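Local structure of geranyltranstransferase (IspA) (Helicobacter pylori, 3LLW) at residues 19-24 and 79-84; 226-231 and 269-274; 280-285 and 291-296; 87-92 and 159-164. The protein probably acts as a magnesium-dependent prenyltransferase of the FPP/GGPP synthase family, joining isoprenoid diphosphates into longer chains. All coordinates share one frame; numbering follows the deposited sequence.

Contact 1: 19-24 and 79-84; sequences ESFLKN and IALSIE
Leu-81 spreads its two methyls over a pair of neighbouring side chains of residues 19-24. CD2 approaches the Phe-21 ring obliquely, 3.7 Å from CE2 of Phe-21. The other branch meets Leu-22, with CD1 of Leu-81 lying 3.9 Å from CD1 of Leu-22. The same Leu-22 methyl also reaches the aliphatic root of Glu-84, whose CG is 4.1 Å from CD1 of Leu-22, and here the two side chains cross at about a right angle. Glu-84 sends CG away from its own backbone N (chi1 -172°) and then bends at chi2 (61°), which lets the methylenes brush Leu-22 while the carboxylate turns to Arg-50, its salt-bridge partner. Arg-50 also pairs with Glu-19, thereby tying together helices 6-23 and 73-94 beside the apolar patch. The axes of the segments come no closer than 10.8 Å and cross at -70°, a wide, steep packing bridged by side chains from both helices. Phe-41 of helix 36-45 and Leu-134 of helix 117-137 also touch Leu-81. With no hydrogen bond across the segments and 155 Å² buried, the N-terminal helix is packed here through nonpolar contacts of methyls, ring and a methylene, with directional polar links supplied through Arg-50.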
# COMPACT_ATOMS: atom_id res chain seq x y z
N GLU A 19 -1.93 -17.40 -15.29
CA GLU A 19 -1.53 -16.42 -16.30
C GLU A 19 -2.74 -15.91 -17.09
O GLU A 19 -2.81 -14.74 -17.46
CB GLU A 19 -0.44 -16.99 -17.21
CG GLU A 19 -0.04 -16.12 -18.43
CD GLU A 19 0.48 -14.72 -18.07
OE1 GLU A 19 1.56 -14.60 -17.46
OE2 GLU A 19 -0.20 -13.73 -18.42
N SER A 20 -3.72 -16.78 -17.30
CA SER A 20 -4.92 -16.41 -18.05
C SER A 20 -5.81 -15.48 -17.22
O SER A 20 -6.32 -14.48 -17.73
CB SER A 20 -5.67 -17.66 -18.49
OG SER A 20 -6.52 -17.35 -19.58
N PHE A 21 -5.98 -15.83 -15.95
CA PHE A 21 -6.68 -15.01 -14.96
C PHE A 21 -6.15 -13.56 -14.90
O PHE A 21 -6.92 -12.61 -14.83
CB PHE A 21 -6.57 -15.69 -13.59
CG PHE A 21 -7.12 -14.90 -12.44
CD1 PHE A 21 -8.43 -15.10 -12.00
CD2 PHE A 21 -6.30 -14.02 -11.72
CE1 PHE A 21 -8.94 -14.39 -10.90
CE2 PHE A 21 -6.80 -13.30 -10.63
CZ PHE A 21 -8.12 -13.49 -10.22
N LEU A 22 -4.85 -13.41 -14.98
CA LEU A 22 -4.25 -12.13 -14.91
C LEU A 22 -4.51 -11.33 -16.19
O LEU A 22 -4.75 -10.16 -16.15
CB LEU A 22 -2.77 -12.31 -14.64
CG LEU A 22 -1.81 -11.15 -14.69
CD1 LEU A 22 -0.54 -11.48 -14.01
CD2 LEU A 22 -1.55 -10.70 -16.08
N LYS A 23 -4.48 -12.01 -17.31
CA LYS A 23 -4.85 -11.47 -18.63
C LYS A 23 -6.30 -10.96 -18.66
O LYS A 23 -6.58 -9.91 -19.22
CB LYS A 23 -4.62 -12.53 -19.71
CG LYS A 23 -4.83 -12.08 -21.15
CD LYS A 23 -5.19 -13.25 -22.08
CE LYS A 23 -3.96 -13.88 -22.74
NZ LYS A 23 -3.18 -14.77 -21.84
N ASN A 24 -7.20 -11.70 -18.02
CA ASN A 24 -8.63 -11.37 -18.01
C ASN A 24 -9.08 -10.55 -16.82
O ASN A 24 -10.28 -10.33 -16.63
CB ASN A 24 -9.48 -12.64 -18.08
CG ASN A 24 -9.42 -13.31 -19.43
OD1 ASN A 24 -9.46 -12.64 -20.47
ND2 ASN A 24 -9.32 -14.63 -19.42
N ILE A 79 -4.72 -13.66 -4.48
CA ILE A 79 -3.53 -13.59 -3.65
C ILE A 79 -2.22 -13.60 -4.43
O ILE A 79 -1.32 -12.78 -4.19
CB ILE A 79 -3.51 -14.73 -2.64
CG1 ILE A 79 -4.75 -14.62 -1.72
CG2 ILE A 79 -2.19 -14.71 -1.87
CD1 ILE A 79 -5.02 -15.83 -0.85
N ALA A 80 -2.11 -14.52 -5.38
CA ALA A 80 -0.95 -14.60 -6.26
C ALA A 80 -0.79 -13.30 -7.07
O ALA A 80 0.33 -12.83 -7.26
CB ALA A 80 -1.09 -15.80 -7.20
N LEU A 81 -1.92 -12.74 -7.51
CA LEU A 81 -1.97 -11.49 -8.27
C LEU A 81 -1.56 -10.30 -7.40
O LEU A 81 -0.93 -9.35 -7.90
CB LEU A 81 -3.36 -11.27 -8.87
CG LEU A 81 -3.54 -10.10 -9.86
CD1 LEU A 81 -2.44 -10.07 -10.89
CD2 LEU A 81 -4.91 -10.10 -10.51
N SER A 82 -1.85 -10.35 -6.10
CA SER A 82 -1.45 -9.25 -5.20
C SER A 82 0.06 -9.15 -5.10
O SER A 82 0.60 -8.05 -5.05
CB SER A 82 -2.05 -9.42 -3.82
OG SER A 82 -1.34 -10.41 -3.12
N ILE A 83 0.72 -10.30 -5.07
CA ILE A 83 2.18 -10.36 -5.07
C ILE A 83 2.75 -9.80 -6.39
O ILE A 83 3.74 -9.06 -6.38
CB ILE A 83 2.69 -11.79 -4.86
CG1 ILE A 83 2.06 -12.41 -3.60
CG2 ILE A 83 4.20 -11.79 -4.72
CD1 ILE A 83 2.37 -13.90 -3.39
N GLU A 84 2.11 -10.14 -7.50
CA GLU A 84 2.58 -9.71 -8.80
C GLU A 84 2.43 -8.18 -8.94
O GLU A 84 3.35 -7.53 -9.41
CB GLU A 84 1.90 -10.51 -9.92
CG GLU A 84 2.43 -10.31 -11.37
CD GLU A 84 3.91 -10.69 -11.59
OE1 GLU A 84 4.51 -11.44 -10.77
OE2 GLU A 84 4.47 -10.23 -12.62

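Contact 2: 226-231 and 269-274; sequences FQVLDD and QTLKTE
Side-chain packing without polar bonds carries the contact between residues 226-231 and 269-274, at two points. Leu-229 receives Lys-272 across its fork: CE of Lys-272, the last methylene before the ammonium group, lies 3.9 Å from CD2 of Leu-229 and 4.0 Å from its CD1, the two chains meeting at about a right angle. The leucine CG stands opposite the carbonyl carbon (chi1 -75°), which brings the fork closer to the other helix; the lysine reaches it through repeated bends. Val-228 and Leu-271 face each other more loosely, CG2 of Val-228 being 4.4 Å from CD1 of Leu-271. Phe-301 of helix 287-301 touches both Leu-229 and Lys-272. The first segment carries the FQ..DD sequence of trans-prenyltransferases, so that Asp-230 and Asp-231 open the second aspartate-rich motif of the all-helical isoprenoid synthase fold. No hydrogen bond joins the two segments themselves, but Lys-221, earlier in helix 209-236, forms a salt bridge with Glu-274. NE2 of Gln-227 donates to OD1 of Asp-231 at 2.9 Å, from 45° out of the carboxylate plane and with a bent N-H...O angle of 139°; OD2 of Asp-231 is bonded to Phe-255 N. In the other segment, OG1 of Thr-273 bonds to O of Gln-269 at 3.1 Å, while Thr-273 N reaches that oxygen from the opposite face of its plane.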
# COMPACT_ATOMS: atom_id res chain seq x y z
N PHE A 226 19.04 -16.53 -6.70
CA PHE A 226 18.31 -15.87 -7.78
C PHE A 226 18.99 -14.57 -8.22
O PHE A 226 19.12 -14.33 -9.40
CB PHE A 226 16.84 -15.64 -7.37
CG PHE A 226 16.04 -14.81 -8.35
CD1 PHE A 226 15.87 -13.45 -8.17
CD2 PHE A 226 15.45 -15.41 -9.46
CE1 PHE A 226 15.15 -12.68 -9.08
CE2 PHE A 226 14.71 -14.65 -10.38
CZ PHE A 226 14.56 -13.29 -10.19
N GLN A 227 19.44 -13.75 -7.26
CA GLN A 227 20.04 -12.46 -7.56
C GLN A 227 21.47 -12.53 -8.11
O GLN A 227 21.82 -11.79 -9.04
CB GLN A 227 20.00 -11.57 -6.31
CG GLN A 227 20.36 -10.12 -6.54
CD GLN A 227 19.59 -9.47 -7.69
OE1 GLN A 227 18.36 -9.46 -7.72
NE2 GLN A 227 20.33 -8.91 -8.64
N VAL A 228 22.28 -13.42 -7.53
CA VAL A 228 23.64 -13.68 -8.01
C VAL A 228 23.59 -14.15 -9.47
O VAL A 228 24.32 -13.64 -10.32
CB VAL A 228 24.39 -14.70 -7.12
CG1 VAL A 228 25.77 -15.02 -7.67
CG2 VAL A 228 24.53 -14.16 -5.70
N LEU A 229 22.69 -15.09 -9.76
CA LEU A 229 22.46 -15.52 -11.14
C LEU A 229 22.01 -14.38 -12.05
O LEU A 229 22.47 -14.28 -13.18
CB LEU A 229 21.46 -16.67 -11.22
CG LEU A 229 21.99 -18.02 -10.78
CD1 LEU A 229 20.81 -18.94 -10.57
CD2 LEU A 229 22.96 -18.59 -11.80
N ASP A 230 21.12 -13.53 -11.55
CA ASP A 230 20.66 -12.36 -12.30
C ASP A 230 21.81 -11.41 -12.62
O ASP A 230 21.92 -10.92 -13.74
CB ASP A 230 19.53 -11.64 -11.55
CG ASP A 230 18.52 -11.00 -12.49
OD1 ASP A 230 18.00 -11.70 -13.40
OD2 ASP A 230 18.23 -9.79 -12.32
N ASP A 231 22.68 -11.18 -11.64
CA ASP A 231 23.90 -10.38 -11.81
C ASP A 231 24.82 -10.92 -12.91
O ASP A 231 25.45 -10.15 -13.64
CB ASP A 231 24.68 -10.27 -10.49
CG ASP A 231 24.00 -9.35 -9.46
OD1 ASP A 231 22.98 -8.71 -9.80
OD2 ASP A 231 24.52 -9.26 -8.32
N GLN A 269 27.34 -21.40 -8.21
CA GLN A 269 27.43 -22.86 -8.16
C GLN A 269 27.43 -23.46 -6.75
O GLN A 269 26.75 -24.45 -6.51
CB GLN A 269 28.64 -23.39 -8.95
CG GLN A 269 28.80 -22.90 -10.42
CD GLN A 269 27.50 -22.86 -11.23
OE1 GLN A 269 26.73 -23.82 -11.25
NE2 GLN A 269 27.28 -21.75 -11.94
N THR A 270 28.18 -22.86 -5.82
CA THR A 270 28.17 -23.39 -4.45
C THR A 270 26.86 -23.09 -3.72
O THR A 270 26.39 -23.92 -2.93
CB THR A 270 29.41 -22.98 -3.60
OG1 THR A 270 29.36 -21.58 -3.28
CG2 THR A 270 30.72 -23.29 -4.33
N LEU A 271 26.26 -21.93 -3.98
CA LEU A 271 24.93 -21.61 -3.43
C LEU A 271 23.84 -22.53 -3.97
O LEU A 271 23.03 -23.05 -3.19
CB LEU A 271 24.54 -20.16 -3.70
CG LEU A 271 24.88 -19.10 -2.66
CD1 LEU A 271 24.42 -17.77 -3.19
CD2 LEU A 271 24.23 -19.40 -1.30
N LYS A 272 23.86 -22.73 -5.30
CA LYS A 272 22.99 -23.69 -6.01
C LYS A 272 22.93 -25.00 -5.27
O LYS A 272 21.85 -25.47 -4.91
CB LYS A 272 23.59 -24.00 -7.38
CG LYS A 272 22.71 -23.75 -8.58
CD LYS A 272 22.98 -22.37 -9.17
CE LYS A 272 22.92 -22.37 -10.69
NZ LYS A 272 24.17 -22.85 -11.34
N THR A 273 24.12 -25.55 -5.03
CA THR A 273 24.33 -26.84 -4.39
C THR A 273 23.71 -26.80 -3.01
O THR A 273 22.90 -27.65 -2.67
CB THR A 273 25.85 -27.17 -4.30
OG1 THR A 273 26.36 -27.42 -5.62
CG2 THR A 273 26.11 -28.39 -3.42
N GLU A 274 24.09 -25.78 -2.24
CA GLU A 274 23.63 -25.56 -0.88
C GLU A 274 22.10 -25.48 -0.79
O GLU A 274 21.49 -26.08 0.10
CB GLU A 274 24.27 -24.28 -0.36
CG GLU A 274 24.32 -24.15 1.14
CD GLU A 274 24.92 -22.83 1.57
OE1 GLU A 274 25.53 -22.14 0.73
OE2 GLU A 274 24.79 -22.49 2.76

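Contact 3: 280-285 and 291-296; sequences DALKPA and ENLNAL
This is a small, partly buried packing contact between the loop that follows helix 261-279 and the middle of helix 287-301, the next helix in the chain. Leu-282 and Leu-293 form its apolar side: CD2 of Leu-282 lies 4.4 Å from CD1 of Leu-293, a loose touch between methyls. Both leucines continue into helix 209-236, Leu-282 against Leu-211 and Trp-214, Leu-293 against Leu-215 and Phe-218. The pair is therefore one edge of a larger hydrophobic cluster. Toward the outside, the Asp-280 carboxylate lies near the amide of Asn-294, which a CG anti to the backbone N (chi1 -176°) carries out from its helix on the side of the loop. OD2 of Asp-280 is 4.3 Å from ND2 of Asn-294, and no hydrogen bond crosses between the segments, so this side is a polar neighbourhood without a direct link. Only 66 Å² is buried in all. On another flank helix 287-301 has hydrogen bonds: ND2 of Asn-292 donates to the backbone oxygen of Ala-58, and OE1 of Glu-291 accepts from Asn-7. Five residues separate the segments, and the geometry is that of a short connection between successive helices that folds back on the helix it introduces, within the all-helical isoprenoid synthase fold.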
# COMPACT_ATOMS: atom_id res chain seq x y z
N ASP A 280 16.66 -30.97 -0.36
CA ASP A 280 16.53 -32.43 -0.35
C ASP A 280 16.43 -33.04 1.06
O ASP A 280 16.38 -34.25 1.22
CB ASP A 280 17.65 -33.10 -1.18
CG ASP A 280 17.64 -32.66 -2.66
OD1 ASP A 280 18.68 -32.84 -3.32
OD2 ASP A 280 16.63 -32.11 -3.15
N ALA A 281 16.40 -32.17 2.07
CA ALA A 281 16.06 -32.57 3.44
C ALA A 281 14.57 -32.33 3.72
O ALA A 281 14.11 -32.48 4.85
CB ALA A 281 16.92 -31.80 4.44
N LEU A 282 13.84 -31.97 2.68
CA LEU A 282 12.39 -31.77 2.77
C LEU A 282 11.66 -33.00 2.24
O LEU A 282 10.48 -33.20 2.53
CB LEU A 282 11.99 -30.52 1.98
CG LEU A 282 10.70 -29.76 2.28
CD1 LEU A 282 10.79 -29.00 3.59
CD2 LEU A 282 10.43 -28.83 1.13
N LYS A 283 12.39 -33.83 1.47
CA LYS A 283 11.91 -35.12 0.94
C LYS A 283 11.17 -36.08 1.89
O LYS A 283 10.14 -36.62 1.49
CB LYS A 283 13.05 -35.89 0.23
CG LYS A 283 13.37 -35.42 -1.17
CD LYS A 283 14.04 -36.50 -2.00
CE LYS A 283 14.41 -35.98 -3.39
NZ LYS A 283 14.61 -37.07 -4.39
N PRO A 284 11.69 -36.33 3.12
CA PRO A 284 10.94 -37.24 4.02
C PRO A 284 9.54 -36.78 4.42
O PRO A 284 8.57 -37.52 4.22
CB PRO A 284 11.83 -37.33 5.26
CG PRO A 284 13.18 -36.97 4.78
CD PRO A 284 12.95 -35.91 3.76
N ALA A 285 9.43 -35.57 4.98
CA ALA A 285 8.16 -35.07 5.52
C ALA A 285 7.26 -34.36 4.50
O ALA A 285 6.04 -34.29 4.69
CB ALA A 285 8.40 -34.18 6.74
N GLU A 291 8.98 -31.66 -4.51
CA GLU A 291 8.92 -31.94 -5.94
C GLU A 291 8.62 -30.67 -6.74
O GLU A 291 9.30 -30.40 -7.74
CB GLU A 291 7.87 -33.01 -6.22
CG GLU A 291 7.87 -33.55 -7.63
CD GLU A 291 6.99 -34.79 -7.80
OE1 GLU A 291 5.80 -34.76 -7.40
OE2 GLU A 291 7.51 -35.81 -8.33
N ASN A 292 7.63 -29.90 -6.29
CA ASN A 292 7.28 -28.62 -6.93
C ASN A 292 8.41 -27.59 -6.85
O ASN A 292 8.75 -26.96 -7.85
CB ASN A 292 5.99 -28.05 -6.33
CG ASN A 292 4.76 -28.85 -6.71
OD1 ASN A 292 4.85 -29.86 -7.40
ND2 ASN A 292 3.59 -28.39 -6.27
N LEU A 293 8.99 -27.44 -5.66
CA LEU A 293 10.10 -26.51 -5.47
C LEU A 293 11.33 -26.90 -6.28
O LEU A 293 11.91 -26.06 -6.96
CB LEU A 293 10.43 -26.34 -3.98
CG LEU A 293 9.38 -25.58 -3.15
CD1 LEU A 293 9.81 -25.49 -1.71
CD2 LEU A 293 9.12 -24.20 -3.73
N ASN A 294 11.69 -28.19 -6.23
CA ASN A 294 12.81 -28.73 -7.00
C ASN A 294 12.68 -28.44 -8.49
O ASN A 294 13.65 -28.00 -9.12
CB ASN A 294 12.94 -30.23 -6.73
CG ASN A 294 14.14 -30.86 -7.41
OD1 ASN A 294 13.98 -31.65 -8.34
ND2 ASN A 294 15.35 -30.54 -6.93
N ALA A 295 11.47 -28.65 -9.02
CA ALA A 295 11.21 -28.46 -10.45
C ALA A 295 11.37 -27.01 -10.86
O ALA A 295 11.98 -26.71 -11.89
CB ALA A 295 9.84 -28.95 -10.80
N LEU A 296 10.82 -26.11 -10.04
CA LEU A 296 10.85 -24.68 -10.30
C LEU A 296 12.29 -24.17 -10.32
O LEU A 296 12.67 -23.42 -11.23
CB LEU A 296 10.05 -23.93 -9.24
CG LEU A 296 9.03 -22.87 -9.65
CD1 LEU A 296 8.68 -22.02 -8.44
CD2 LEU A 296 9.47 -21.99 -10.84

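Contact 4: 87-92 and 159-164; sequences HTYSLI and KGMILG. With SO4 (sulfate ion), chain F.
Met-161 places its terminal methyl in the angle between Tyr-89 and Ser-90. The side chain runs extended through chi1 and chi2 and then turns at chi3 (72°), which sets CE 3.9 Å from CE2 of Tyr-89, in an oblique approach to the ring, and 3.8 Å from CB of Ser-90. Tyr-89 has an unusual first torsion (chi1 115°), lying off the staggered positions; this swings the ring across to the other helix, where OH comes 3.4 Å from CD1 of Ile-162, the two side chains crossing at about a right angle. The Ser-90 hydroxyl turns back along its own helix (chi1 67°) and donates to O of His-87 at a doubtfully short 2.5 Å, while its CB faces the methionine. His-87 points to another side: its NE2 makes a weak hydrogen bond of 3.5 Å to O1 of a sulfate, probably from the crystallisation liquor and also bonded to Arg-52, while Leu-91 CG lies above one imidazole face, offset toward the rim. Ser-90 stands about 6 Å, side chain to side chain, from Asp-94, which binds magnesium in this protein although no metal is bound to this chain here. Tyr-89 precedes that aspartate by five residues, where an aromatic side chain in relatives helps limit product length; a similar part here is plausible. Helix 178-204 touches His-87 and Met-161 through Leu-192, helix 117-137 backs Tyr-89 with Leu-127 and Asn-128, and the second subunit packs on Tyr-89 and Ile-162 with its Asp-125 and Ala-126.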
# COMPACT_ATOMS: atom_id res chain seq x y z
N HIS A 87 5.19 -6.42 -6.97
CA HIS A 87 6.42 -6.52 -7.73
C HIS A 87 6.43 -5.53 -8.91
O HIS A 87 7.45 -4.90 -9.17
CB HIS A 87 6.63 -7.95 -8.25
CG HIS A 87 7.78 -8.08 -9.22
ND1 HIS A 87 9.09 -7.81 -8.87
CD2 HIS A 87 7.80 -8.44 -10.52
CE1 HIS A 87 9.87 -7.99 -9.93
NE2 HIS A 87 9.11 -8.38 -10.94
N THR A 88 5.30 -5.40 -9.59
CA THR A 88 5.18 -4.54 -10.77
C THR A 88 5.31 -3.06 -10.40
O THR A 88 5.95 -2.30 -11.12
CB THR A 88 3.83 -4.77 -11.48
OG1 THR A 88 3.62 -6.17 -11.63
CG2 THR A 88 3.82 -4.10 -12.85
N TYR A 89 4.69 -2.67 -9.29
CA TYR A 89 4.72 -1.27 -8.83
C TYR A 89 6.16 -0.85 -8.53
O TYR A 89 6.56 0.28 -8.87
CB TYR A 89 3.80 -1.02 -7.62
CG TYR A 89 4.51 -0.63 -6.33
CD1 TYR A 89 5.09 0.63 -6.16
CD2 TYR A 89 4.58 -1.52 -5.26
CE1 TYR A 89 5.75 0.98 -5.02
CE2 TYR A 89 5.25 -1.19 -4.10
CZ TYR A 89 5.80 0.07 -3.97
OH TYR A 89 6.45 0.42 -2.84
N SER A 90 6.92 -1.74 -7.90
CA SER A 90 8.33 -1.46 -7.64
C SER A 90 9.10 -1.20 -8.95
O SER A 90 9.95 -0.31 -9.01
CB SER A 90 8.99 -2.55 -6.82
OG SER A 90 9.05 -3.74 -7.56
N LEU A 91 8.79 -1.97 -10.00
CA LEU A 91 9.43 -1.79 -11.31
C LEU A 91 9.05 -0.48 -11.98
O LEU A 91 9.88 0.14 -12.67
CB LEU A 91 9.13 -2.98 -12.23
CG LEU A 91 9.60 -4.37 -11.79
CD1 LEU A 91 9.15 -5.45 -12.77
CD2 LEU A 91 11.11 -4.40 -11.59
N ILE A 92 7.81 -0.05 -11.77
CA ILE A 92 7.30 1.20 -12.33
C ILE A 92 8.09 2.36 -11.73
O ILE A 92 8.52 3.30 -12.44
CB ILE A 92 5.79 1.37 -12.08
CG1 ILE A 92 5.01 0.37 -12.94
CG2 ILE A 92 5.32 2.76 -12.47
CD1 ILE A 92 3.60 0.18 -12.50
N LYS A 159 10.97 -2.02 5.77
CA LYS A 159 11.87 -2.96 6.42
C LYS A 159 12.35 -4.05 5.47
O LYS A 159 13.22 -4.85 5.83
CB LYS A 159 11.14 -3.60 7.61
CG LYS A 159 11.26 -2.80 8.91
CD LYS A 159 9.91 -2.52 9.56
CE LYS A 159 9.29 -3.73 10.25
NZ LYS A 159 8.19 -4.31 9.44
N GLY A 160 11.76 -4.12 4.28
CA GLY A 160 12.16 -5.10 3.26
C GLY A 160 12.48 -4.46 1.91
O GLY A 160 13.51 -3.79 1.75
N MET A 161 11.59 -4.65 0.94
CA MET A 161 11.85 -4.35 -0.47
C MET A 161 12.23 -2.91 -0.73
O MET A 161 13.18 -2.64 -1.48
CB MET A 161 10.65 -4.78 -1.31
CG MET A 161 10.79 -4.60 -2.81
SD MET A 161 9.23 -4.89 -3.67
CE MET A 161 8.35 -3.40 -3.16
N ILE A 162 11.54 -1.98 -0.07
CA ILE A 162 11.80 -0.54 -0.20
C ILE A 162 13.18 -0.13 0.33
O ILE A 162 13.92 0.59 -0.37
CB ILE A 162 10.65 0.30 0.39
CG1 ILE A 162 9.44 0.20 -0.54
CG2 ILE A 162 11.03 1.77 0.51
CD1 ILE A 162 8.13 0.45 0.17
N LEU A 163 13.53 -0.59 1.54
CA LEU A 163 14.90 -0.40 2.05
C LEU A 163 15.95 -0.84 1.03
O LEU A 163 16.88 -0.08 0.74
CB LEU A 163 15.14 -1.16 3.35
CG LEU A 163 16.54 -1.10 3.97
CD1 LEU A 163 16.99 0.34 4.14
CD2 LEU A 163 16.54 -1.83 5.33
N GLY A 164 15.79 -2.04 0.49
CA GLY A 164 16.71 -2.54 -0.51
C GLY A 164 16.75 -1.70 -1.78
O GLY A 164 17.82 -1.50 -2.37
S SO4 F . 10.38 -11.68 -13.02
O1 SO4 F . 9.95 -10.42 -13.65
O2 SO4 F . 11.27 -11.41 -11.90
O3 SO4 F . 9.22 -12.46 -12.56
O4 SO4 F . 11.12 -12.46 -14.01

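Overall arrangement
The four contacts lie in different parts of one mainly helical chain. Contacts 1 and 4 share helix 73-94: their segments adjoin in sequence and their centres are 18 Å apart, so the helix is packed by the N-terminal helix at one level and by helix 161-170 nearer Asp-94. Contact 2 joins helix 209-236 to helix 261-279; contact 3, its centre 18 Å away, joins the following loop to helix 287-301. Contacts 1 and 2 fall on opposite sides of the chain's centre, as do contacts 3 and 4. Along the chain they close in the order 1, 4, 2, 3. Contact 4 lies near the first aspartate cluster and contact 2 includes the start of the second, their centres 21 Å apart, consistent with both helices lining one active-site cavity as in relatives.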